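Local coordinates for AimR transcriptional regulator (Bacillus phage phi3T, PDB 5ZVV), which activates transcription of the phage aimX locus as a homodimer and, on binding the arbitrium peptide, becomes an inactive monomer, which leads to lysogeny, at residues Glu112-His120 with Cys140-Ser151; Asp289-Ala298 with Ile313-Gln322. All coordinates share one frame; numbering follows the deposited sequence.

Both contacts hold helices of the TPR-like, all-helical part of AimR, on opposite sides of the chain's centre, with nearest atoms about 21 Å apart. Contact 1 joins helix 108-124 to the start of helix 145-161, with helix 130-139 between them in sequence; where they meet, their segments run nearly parallel. Contact 2 joins the consecutive, antiparallel helices 291-304 and 307-318. Contact 1 is the more buried: an aromatic and selenomethionine core with one carboxylate bound to a helix start. Contact 2 is partly buried. Its middle is aliphatic, and its polar bonds come from an arginine and a glutamine just past helix 307-318, and a glutamine in the first turns of helix 291-304. Neither contact touches the second subunit.

Contact 1 (Glu112-His120 with Cys140-Ser151); sequences EWGKVYSLH and CKIKSAEMLFFS
Glu112 OE2 is gripped by two groups of Ser144. Ser144 OG donates to Glu112 OE2 at 2.7 Å, and the backbone N of Ser144 reaches the syn lone pair of the same oxygen. Lys143 N donates to Glu112 OE1 at 3.0 Å in a nearly straight bond (169°), from above the carboxylate plane. CG of Glu112 is anti to the backbone N (chi1 165°) and the chain beyond is extended, which carries the carboxylate across to the loop. Ser144 is the N-cap of helix 145-161, and its OG also accepts from Met147 N. Met147, a selenomethionine, is a knob among Glu112, Trp113, Val116 and Tyr117. Met147 CE lies 3.3 Å from the centroid of the six-membered ring of Trp113, almost on the ring normal. Its SE lies over the five-membered ring. Further along, Tyr117 and Phe150 form an offset stack with centroids 4.4 Å apart, and the edge of Phe150 meets the face of His120. Tyr117 OH bonds to Glu84 of helix 77-88, and Phe189 of helix 184-203 meets Phe150. The carboxylate, probably ionised, sits at the N-terminal end of helix 145-161, where the helix dipole would be expected to stabilise it.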
loop_
_atom_site.group_PDB
_atom_site.type_symbol
_atom_site.label_atom_id
_atom_site.label_comp_id
_atom_site.label_asym_id
_atom_site.label_seq_id
_atom_site.Cartn_x
_atom_site.Cartn_y
_atom_site.Cartn_z
ATOM N N GLU A 112 16.623 -17.690 17.129
ATOM C CA GLU A 112 16.275 -16.673 16.147
ATOM C C GLU A 112 15.256 -17.204 15.145
ATOM O O GLU A 112 14.249 -16.545 14.854
ATOM C CB GLU A 112 17.550 -16.199 15.450
ATOM C CG GLU A 112 17.352 -15.409 14.179
ATOM C CD GLU A 112 18.676 -15.006 13.566
ATOM O OE1 GLU A 112 19.602 -14.673 14.336
ATOM O OE2 GLU A 112 18.799 -15.042 12.325
ATOM N N TRP A 113 15.504 -18.403 14.608
ATOM C CA TRP A 113 14.531 -19.036 13.722
ATOM C C TRP A 113 13.188 -19.207 14.418
ATOM O O TRP A 113 12.134 -18.946 13.827
ATOM C CB TRP A 113 15.051 -20.392 13.251
ATOM C CG TRP A 113 16.029 -20.318 12.124
ATOM C CD1 TRP A 113 17.247 -19.702 12.131
ATOM C CD2 TRP A 113 15.881 -20.905 10.826
ATOM N NE1 TRP A 113 17.862 -19.860 10.912
ATOM C CE2 TRP A 113 17.045 -20.595 10.094
ATOM C CE3 TRP A 113 14.874 -21.657 10.208
ATOM C CZ2 TRP A 113 17.232 -21.013 8.776
ATOM C CZ3 TRP A 113 15.062 -22.073 8.902
ATOM C CH2 TRP A 113 16.234 -21.748 8.197
ATOM N N GLY A 114 13.211 -19.646 15.677
ATOM C CA GLY A 114 11.968 -19.849 16.400
ATOM C C GLY A 114 11.195 -18.563 16.596
ATOM O O GLY A 114 9.966 -18.547 16.509
ATOM N N LYS A 115 11.904 -17.462 16.854
ATOM C CA LYS A 115 11.229 -16.188 17.068
ATOM C C LYS A 115 10.672 -15.633 15.764
ATOM O O LYS A 115 9.558 -15.095 15.739
ATOM C CB LYS A 115 12.188 -15.193 17.722
ATOM C CG LYS A 115 12.453 -15.495 19.191
ATOM C CD LYS A 115 13.869 -15.126 19.610
ATOM C CE LYS A 115 14.106 -13.629 19.567
ATOM N NZ LYS A 115 15.504 -13.286 19.952
ATOM N N VAL A 116 11.423 -15.767 14.668
ATOM C CA VAL A 116 10.948 -15.255 13.385
ATOM C C VAL A 116 9.744 -16.055 12.904
ATOM O O VAL A 116 8.737 -15.487 12.469
ATOM C CB VAL A 116 12.083 -15.255 12.347
ATOM C CG1 VAL A 116 11.549 -14.864 10.978
ATOM C CG2 VAL A 116 13.184 -14.300 12.774
ATOM N N TYR A 117 9.824 -17.387 12.978
ATOM C CA TYR A 117 8.683 -18.202 12.576
ATOM C C TYR A 117 7.512 -18.034 13.534
ATOM O O TYR A 117 6.352 -18.159 13.122
ATOM C CB TYR A 117 9.087 -19.671 12.470
ATOM C CG TYR A 117 9.729 -20.006 11.143
ATOM C CD1 TYR A 117 11.074 -19.746 10.911
ATOM C CD2 TYR A 117 8.983 -20.566 10.114
ATOM C CE1 TYR A 117 11.660 -20.043 9.694
ATOM C CE2 TYR A 117 9.560 -20.866 8.895
ATOM C CZ TYR A 117 10.897 -20.602 8.691
ATOM O OH TYR A 117 11.468 -20.905 7.480
ATOM N N SER A 118 7.789 -17.748 14.806
ATOM C CA SER A 118 6.714 -17.427 15.735
ATOM C C SER A 118 5.988 -16.159 15.304
ATOM O O SER A 118 4.752 -16.108 15.319
ATOM C CB SER A 118 7.270 -17.279 17.151
ATOM O OG SER A 118 6.226 -17.077 18.084
ATOM N N LEU A 119 6.743 -15.126 14.907
ATOM C CA LEU A 119 6.118 -13.919 14.370
ATOM C C LEU A 119 5.320 -14.227 13.111
ATOM O O LEU A 119 4.200 -13.730 12.939
ATOM C CB LEU A 119 7.178 -12.857 14.077
ATOM C CG LEU A 119 7.930 -12.257 15.265
ATOM C CD1 LEU A 119 8.939 -11.233 14.778
ATOM C CD2 LEU A 119 6.962 -11.628 16.248
ATOM N N HIS A 120 5.891 -15.039 12.218
ATOM C CA HIS A 120 5.199 -15.460 11.002
ATOM C C HIS A 120 3.847 -16.087 11.329
ATOM O O HIS A 120 2.822 -15.755 10.718
ATOM C CB HIS A 120 6.092 -16.442 10.238
ATOM C CG HIS A 120 5.437 -17.080 9.053
ATOM N ND1 HIS A 120 4.797 -16.355 8.074
ATOM C CD2 HIS A 120 5.352 -18.379 8.677
ATOM C CE1 HIS A 120 4.330 -17.178 7.152
ATOM N NE2 HIS A 120 4.653 -18.411 7.494
ATOM N N CYS A 140 14.688 -8.928 17.638
ATOM C CA CYS A 140 15.327 -10.238 17.616
ATOM C C CYS A 140 16.821 -10.177 17.318
ATOM O O CYS A 140 17.511 -11.174 17.552
ATOM C CB CYS A 140 14.642 -11.142 16.587
ATOM S SG CYS A 140 12.910 -11.536 16.943
ATOM N N LYS A 141 17.328 -9.048 16.821
ATOM C CA LYS A 141 18.720 -8.916 16.386
ATOM C C LYS A 141 19.091 -10.055 15.437
ATOM O O LYS A 141 19.984 -10.863 15.695
ATOM C CB LYS A 141 19.671 -8.853 17.586
ATOM C CG LYS A 141 19.402 -7.686 18.528
ATOM C CD LYS A 141 20.248 -7.764 19.792
ATOM C CE LYS A 141 21.712 -7.485 19.504
ATOM N NZ LYS A 141 22.537 -7.496 20.747
ATOM N N ILE A 142 18.362 -10.104 14.321
ATOM C CA ILE A 142 18.486 -11.202 13.370
ATOM C C ILE A 142 19.859 -11.161 12.715
ATOM O O ILE A 142 20.265 -10.140 12.146
ATOM C CB ILE A 142 17.362 -11.127 12.325
ATOM C CG1 ILE A 142 15.998 -11.210 13.017
ATOM C CG2 ILE A 142 17.520 -12.224 11.281
ATOM C CD1 ILE A 142 14.831 -10.925 12.107
ATOM N N LYS A 143 20.578 -12.279 12.790
ATOM C CA LYS A 143 21.942 -12.382 12.280
ATOM C C LYS A 143 22.063 -13.249 11.039
ATOM O O LYS A 143 22.761 -12.871 10.095
ATOM C CB LYS A 143 22.870 -12.948 13.362
ATOM C CG LYS A 143 22.738 -12.300 14.729
ATOM C CD LYS A 143 23.367 -10.923 14.767
ATOM C CE LYS A 143 23.536 -10.450 16.202
ATOM N NZ LYS A 143 24.235 -9.136 16.284
ATOM N N SER A 144 21.415 -14.411 11.022
ATOM C CA SER A 144 21.553 -15.332 9.903
ATOM C C SER A 144 20.936 -14.743 8.644
ATOM O O SER A 144 19.914 -14.053 8.697
ATOM C CB SER A 144 20.886 -16.669 10.226
ATOM O OG SER A 144 19.475 -16.545 10.198
ATOM N N ALA A 145 21.566 -15.025 7.502
ATOM C CA ALA A 145 21.028 -14.568 6.225
ATOM C C ALA A 145 19.612 -15.091 6.011
ATOM O O ALA A 145 18.694 -14.321 5.699
ATOM C CB ALA A 145 21.948 -15.009 5.087
ATOM N N GLU A 146 19.417 -16.400 6.203
ATOM C CA GLU A 146 18.115 -17.026 5.983
ATOM C C GLU A 146 16.997 -16.247 6.667
ATOM O O GLU A 146 16.025 -15.833 6.026
ATOM C CB GLU A 146 18.139 -18.474 6.480
ATOM C CG GLU A 146 19.015 -19.411 5.662
ATOM C CD GLU A 146 20.475 -19.353 6.058
ATOM O OE1 GLU A 146 20.792 -18.716 7.086
ATOM O OE2 GLU A 146 21.309 -19.946 5.342
HETATM N N MSE A 147 17.132 -16.015 7.966
HETATM C CA MSE A 147 16.080 -15.322 8.689
HETATM C C MSE A 147 16.003 -13.861 8.271
HETATM O O MSE A 147 14.903 -13.315 8.152
HETATM C CB MSE A 147 16.276 -15.463 10.196
HETATM C CG MSE A 147 15.847 -16.834 10.724
HETATM SE SE MSE A 147 14.092 -17.425 10.058
HETATM C CE MSE A 147 14.647 -18.502 8.515
ATOM N N LEU A 148 17.161 -13.244 8.000
ATOM C CA LEU A 148 17.148 -11.908 7.411
ATOM C C LEU A 148 16.297 -11.896 6.152
ATOM O O LEU A 148 15.564 -10.935 5.890
ATOM C CB LEU A 148 18.571 -11.443 7.098
ATOM C CG LEU A 148 19.418 -10.905 8.255
ATOM C CD1 LEU A 148 20.850 -10.663 7.793
ATOM C CD2 LEU A 148 18.808 -9.632 8.822
ATOM N N PHE A 149 16.362 -12.978 5.375
ATOM C CA PHE A 149 15.477 -13.125 4.229
ATOM C C PHE A 149 14.036 -13.322 4.683
ATOM O O PHE A 149 13.136 -12.575 4.275
ATOM C CB PHE A 149 15.951 -14.300 3.368
ATOM C CG PHE A 149 15.203 -14.459 2.073
ATOM C CD1 PHE A 149 14.002 -15.149 2.025
ATOM C CD2 PHE A 149 15.719 -13.945 0.896
ATOM C CE1 PHE A 149 13.320 -15.303 0.833
ATOM C CE2 PHE A 149 15.043 -14.099 -0.301
ATOM C CZ PHE A 149 13.839 -14.779 -0.329
ATOM N N PHE A 150 13.806 -14.298 5.569
ATOM C CA PHE A 150 12.437 -14.728 5.836
ATOM C C PHE A 150 11.664 -13.693 6.638
ATOM O O PHE A 150 10.451 -13.547 6.448
ATOM C CB PHE A 150 12.428 -16.076 6.559
ATOM C CG PHE A 150 11.068 -16.713 6.626
ATOM C CD1 PHE A 150 10.512 -17.305 5.503
ATOM C CD2 PHE A 150 10.343 -16.711 7.807
ATOM C CE1 PHE A 150 9.260 -17.887 5.557
ATOM C CE2 PHE A 150 9.092 -17.293 7.869
ATOM C CZ PHE A 150 8.548 -17.881 6.739
ATOM N N SER A 151 12.337 -12.961 7.528
ATOM C CA SER A 151 11.663 -11.889 8.248
ATOM C C SER A 151 11.126 -10.823 7.304
ATOM O O SER A 151 10.268 -10.030 7.707
ATOM C CB SER A 151 12.610 -11.255 9.269
ATOM O OG SER A 151 13.736 -10.680 8.634
HETATM O O HOH W 1 19.842 -13.597 16.652
HETATM O O HOH W 2 20.436 -20.265 9.830
#

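Contact 2 (Asp289-Ala298 with Ile313-Gln322); sequences DNIKYLQLRA and ILDELSSRDQ
The guanidinium of Arg320 has Ile291 CG1 over one face, 3.9 Å above the plane. At its edge it meets the backbone carbonyl of Asp289 and Glu316 OE1. Asp289 O takes two bonds from this edge: NH1 of Arg320 at 2.8 Å, in the carbonyl plane, and NH2 of Arg320 at 3.1 Å, tilted from it. Bends at chi2 and chi3 fold the arginine back to this carbonyl. The same NH1 forms a long salt bridge to Glu316 OE1. The amides of Gln295 and Gln322 are turned 78° apart. Gln295 NE2 donates in its own amide plane to Gln322 OE1 at 2.8 Å, and also bonds to Glu326 O at the start of helix 324-338. Helices 291-304 and 307-318 form an antiparallel hairpin, as in TPR-like folds; the axes of segments 291-298 and 313-318 come within 9.8 Å at 153°. Between them Ile313 CG2 packs on Leu294 CB and Ala298 CB, while its CD1 lies against the aliphatic part of Arg297. Leu317 splits its branches: CD1 touches Gln295 CG at 3.6 Å, and CD2 meets Ile291 CG2 and Leu294 CD1. Ile291 CD1 rests on Asp321 O, past the end of helix 307-318, at 3.7 Å.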
loop_
_atom_site.group_PDB
_atom_site.type_symbol
_atom_site.label_atom_id
_atom_site.label_comp_id
_atom_site.label_asym_id
_atom_site.label_seq_id
_atom_site.Cartn_x
_atom_site.Cartn_y
_atom_site.Cartn_z
ATOM N N ASP A 289 -21.913 -23.813 3.144
ATOM C CA ASP A 289 -22.421 -22.448 3.189
ATOM C C ASP A 289 -21.285 -21.440 3.071
ATOM O O ASP A 289 -21.465 -20.261 3.393
ATOM C CB ASP A 289 -23.253 -22.198 4.451
ATOM C CG ASP A 289 -22.484 -22.440 5.732
ATOM O OD1 ASP A 289 -21.337 -22.928 5.675
ATOM O OD2 ASP A 289 -23.040 -22.141 6.812
ATOM N N ASN A 290 -20.113 -21.895 2.628
ATOM C CA ASN A 290 -19.045 -20.990 2.231
ATOM C C ASN A 290 -19.560 -20.024 1.172
ATOM O O ASN A 290 -20.288 -20.417 0.257
ATOM C CB ASN A 290 -17.857 -21.793 1.696
ATOM C CG ASN A 290 -16.691 -20.919 1.270
ATOM O OD1 ASN A 290 -16.749 -20.240 0.244
ATOM N ND2 ASN A 290 -15.615 -20.952 2.048
ATOM N N ILE A 291 -19.184 -18.750 1.304
ATOM C CA ILE A 291 -19.692 -17.727 0.392
ATOM C C ILE A 291 -19.349 -18.074 -1.052
ATOM O O ILE A 291 -20.202 -17.997 -1.946
ATOM C CB ILE A 291 -19.150 -16.339 0.778
ATOM C CG1 ILE A 291 -19.737 -15.880 2.115
ATOM C CG2 ILE A 291 -19.456 -15.318 -0.318
ATOM C CD1 ILE A 291 -19.182 -14.555 2.598
ATOM N N LYS A 292 -18.101 -18.471 -1.304
ATOM C CA LYS A 292 -17.691 -18.696 -2.687
ATOM C C LYS A 292 -18.407 -19.896 -3.294
ATOM O O LYS A 292 -18.874 -19.833 -4.437
ATOM C CB LYS A 292 -16.176 -18.878 -2.781
ATOM C CG LYS A 292 -15.692 -19.017 -4.220
ATOM C CD LYS A 292 -14.185 -19.197 -4.320
ATOM C CE LYS A 292 -13.755 -19.313 -5.777
ATOM N NZ LYS A 292 -12.300 -19.594 -5.918
ATOM N N TYR A 293 -18.507 -20.999 -2.549
ATOM C CA TYR A 293 -19.129 -22.195 -3.106
ATOM C C TYR A 293 -20.635 -22.022 -3.244
ATOM O O TYR A 293 -21.240 -22.579 -4.169
ATOM C CB TYR A 293 -18.785 -23.411 -2.244
ATOM C CG TYR A 293 -17.294 -23.590 -2.075
ATOM C CD1 TYR A 293 -16.420 -23.263 -3.106
ATOM C CD2 TYR A 293 -16.758 -24.054 -0.883
ATOM C CE1 TYR A 293 -15.060 -23.407 -2.959
ATOM C CE2 TYR A 293 -15.398 -24.201 -0.725
ATOM C CZ TYR A 293 -14.551 -23.877 -1.767
ATOM O OH TYR A 293 -13.193 -24.020 -1.617
ATOM N N LEU A 294 -21.251 -21.249 -2.345
ATOM C CA LEU A 294 -22.642 -20.854 -2.534
ATOM C C LEU A 294 -22.806 -20.029 -3.804
ATOM O O LEU A 294 -23.761 -20.231 -4.564
ATOM C CB LEU A 294 -23.136 -20.066 -1.320
ATOM C CG LEU A 294 -23.497 -20.874 -0.076
ATOM C CD1 LEU A 294 -23.929 -19.946 1.055
ATOM C CD2 LEU A 294 -24.591 -21.877 -0.407
ATOM N N GLN A 295 -21.882 -19.091 -4.046
ATOM C CA GLN A 295 -21.919 -18.301 -5.274
ATOM C C GLN A 295 -21.814 -19.189 -6.505
ATOM O O GLN A 295 -22.539 -18.990 -7.485
ATOM C CB GLN A 295 -20.788 -17.276 -5.283
ATOM C CG GLN A 295 -20.998 -16.069 -4.395
ATOM C CD GLN A 295 -19.965 -14.997 -4.659
ATOM O OE1 GLN A 295 -19.033 -15.200 -5.440
ATOM N NE2 GLN A 295 -20.125 -13.845 -4.018
ATOM N N LEU A 296 -20.906 -20.168 -6.472
ATOM C CA LEU A 296 -20.741 -21.069 -7.608
ATOM C C LEU A 296 -21.986 -21.919 -7.823
ATOM O O LEU A 296 -22.384 -22.173 -8.967
ATOM C CB LEU A 296 -19.513 -21.949 -7.393
ATOM C CG LEU A 296 -18.205 -21.158 -7.450
ATOM C CD1 LEU A 296 -17.004 -22.041 -7.163
ATOM C CD2 LEU A 296 -18.077 -20.496 -8.807
ATOM N N ARG A 297 -22.617 -22.363 -6.732
ATOM C CA ARG A 297 -23.850 -23.137 -6.851
ATOM C C ARG A 297 -24.972 -22.294 -7.450
ATOM O O ARG A 297 -25.745 -22.781 -8.286
ATOM C CB ARG A 297 -24.249 -23.683 -5.480
ATOM C CG ARG A 297 -25.529 -24.496 -5.461
ATOM C CD ARG A 297 -25.818 -25.010 -4.061
ATOM N NE ARG A 297 -27.080 -25.738 -4.000
ATOM C CZ ARG A 297 -27.607 -26.231 -2.884
ATOM N NH1 ARG A 297 -26.982 -26.073 -1.723
ATOM N NH2 ARG A 297 -28.762 -26.878 -2.930
ATOM N N ALA A 298 -25.074 -21.029 -7.038
ATOM C CA ALA A 298 -26.071 -20.143 -7.632
ATOM C C ALA A 298 -25.771 -19.894 -9.105
ATOM O O ALA A 298 -26.689 -19.809 -9.927
ATOM C CB ALA A 298 -26.131 -18.825 -6.859
ATOM N N ILE A 313 -30.247 -18.379 -2.875
ATOM C CA ILE A 313 -28.865 -18.381 -2.401
ATOM C C ILE A 313 -28.310 -16.960 -2.346
ATOM O O ILE A 313 -27.627 -16.583 -1.386
ATOM C CB ILE A 313 -28.001 -19.299 -3.286
ATOM C CG1 ILE A 313 -28.461 -20.751 -3.154
ATOM C CG2 ILE A 313 -26.530 -19.168 -2.919
ATOM C CD1 ILE A 313 -27.664 -21.722 -3.994
ATOM N N LEU A 314 -28.603 -16.146 -3.364
ATOM C CA LEU A 314 -28.088 -14.779 -3.383
ATOM C C LEU A 314 -28.733 -13.926 -2.294
ATOM O O LEU A 314 -28.073 -13.063 -1.699
ATOM C CB LEU A 314 -28.303 -14.156 -4.763
ATOM C CG LEU A 314 -27.564 -14.833 -5.924
ATOM C CD1 LEU A 314 -27.884 -14.161 -7.248
ATOM C CD2 LEU A 314 -26.060 -14.844 -5.687
ATOM N N ASP A 315 -30.021 -14.151 -2.020
ATOM C CA ASP A 315 -30.681 -13.470 -0.909
ATOM C C ASP A 315 -30.026 -13.827 0.416
ATOM O O ASP A 315 -29.842 -12.961 1.279
ATOM C CB ASP A 315 -32.168 -13.821 -0.873
ATOM C CG ASP A 315 -32.953 -13.178 -1.998
ATOM O OD1 ASP A 315 -32.378 -12.357 -2.742
ATOM O OD2 ASP A 315 -34.151 -13.503 -2.141
ATOM N N GLU A 316 -29.676 -15.104 0.601
ATOM C CA GLU A 316 -28.927 -15.485 1.794
ATOM C C GLU A 316 -27.556 -14.823 1.820
ATOM O O GLU A 316 -27.057 -14.468 2.893
ATOM C CB GLU A 316 -28.789 -17.008 1.866
ATOM C CG GLU A 316 -28.492 -17.557 3.262
ATOM C CD GLU A 316 -27.027 -17.452 3.655
ATOM O OE1 GLU A 316 -26.165 -17.407 2.753
ATOM O OE2 GLU A 316 -26.738 -17.411 4.871
ATOM N N LEU A 317 -26.938 -14.639 0.650
ATOM C CA LEU A 317 -25.604 -14.048 0.600
ATOM C C LEU A 317 -25.622 -12.559 0.920
ATOM O O LEU A 317 -24.633 -12.031 1.439
ATOM C CB LEU A 317 -24.976 -14.285 -0.775
ATOM C CG LEU A 317 -24.497 -15.710 -1.050
ATOM C CD1 LEU A 317 -24.093 -15.884 -2.504
ATOM C CD2 LEU A 317 -23.342 -16.060 -0.122
ATOM N N SER A 318 -26.726 -11.868 0.616
ATOM C CA SER A 318 -26.787 -10.430 0.867
ATOM C C SER A 318 -26.644 -10.105 2.349
ATOM O O SER A 318 -26.173 -9.018 2.702
ATOM C CB SER A 318 -28.095 -9.855 0.329
ATOM O OG SER A 318 -29.185 -10.231 1.151
ATOM N N SER A 319 -27.046 -11.023 3.229
ATOM C CA SER A 319 -26.875 -10.836 4.663
ATOM C C SER A 319 -25.523 -11.322 5.167
ATOM O O SER A 319 -25.168 -11.031 6.314
ATOM C CB SER A 319 -27.994 -11.552 5.430
ATOM O OG SER A 319 -27.948 -12.952 5.217
ATOM N N ARG A 320 -24.768 -12.050 4.347
ATOM C CA ARG A 320 -23.437 -12.494 4.726
ATOM C C ARG A 320 -22.426 -11.369 4.525
ATOM O O ARG A 320 -22.680 -10.381 3.827
ATOM C CB ARG A 320 -23.018 -13.720 3.910
ATOM C CG ARG A 320 -23.986 -14.887 3.990
ATOM C CD ARG A 320 -23.878 -15.621 5.316
ATOM N NE ARG A 320 -22.562 -16.223 5.509
ATOM C CZ ARG A 320 -22.207 -17.414 5.035
ATOM N NH1 ARG A 320 -23.068 -18.135 4.332
ATOM N NH2 ARG A 320 -20.986 -17.883 5.264
ATOM N N ASP A 321 -21.261 -11.537 5.147
ATOM C CA ASP A 321 -20.195 -10.539 5.080
ATOM C C ASP A 321 -19.289 -10.845 3.884
ATOM O O ASP A 321 -18.150 -11.298 4.014
ATOM C CB ASP A 321 -19.415 -10.509 6.388
ATOM C CG ASP A 321 -18.424 -9.365 6.455
ATOM O OD1 ASP A 321 -18.464 -8.486 5.571
ATOM O OD2 ASP A 321 -17.602 -9.347 7.395
ATOM N N GLN A 322 -19.825 -10.578 2.695
ATOM C CA GLN A 322 -19.053 -10.712 1.465
ATOM C C GLN A 322 -18.077 -9.551 1.328
ATOM O O GLN A 322 -18.439 -8.394 1.553
ATOM C CB GLN A 322 -19.982 -10.742 0.250
ATOM C CG GLN A 322 -21.027 -11.842 0.268
ATOM C CD GLN A 322 -21.833 -11.899 -1.018
ATOM O OE1 GLN A 322 -21.555 -12.708 -1.904
ATOM N NE2 GLN A 322 -22.843 -11.040 -1.123
#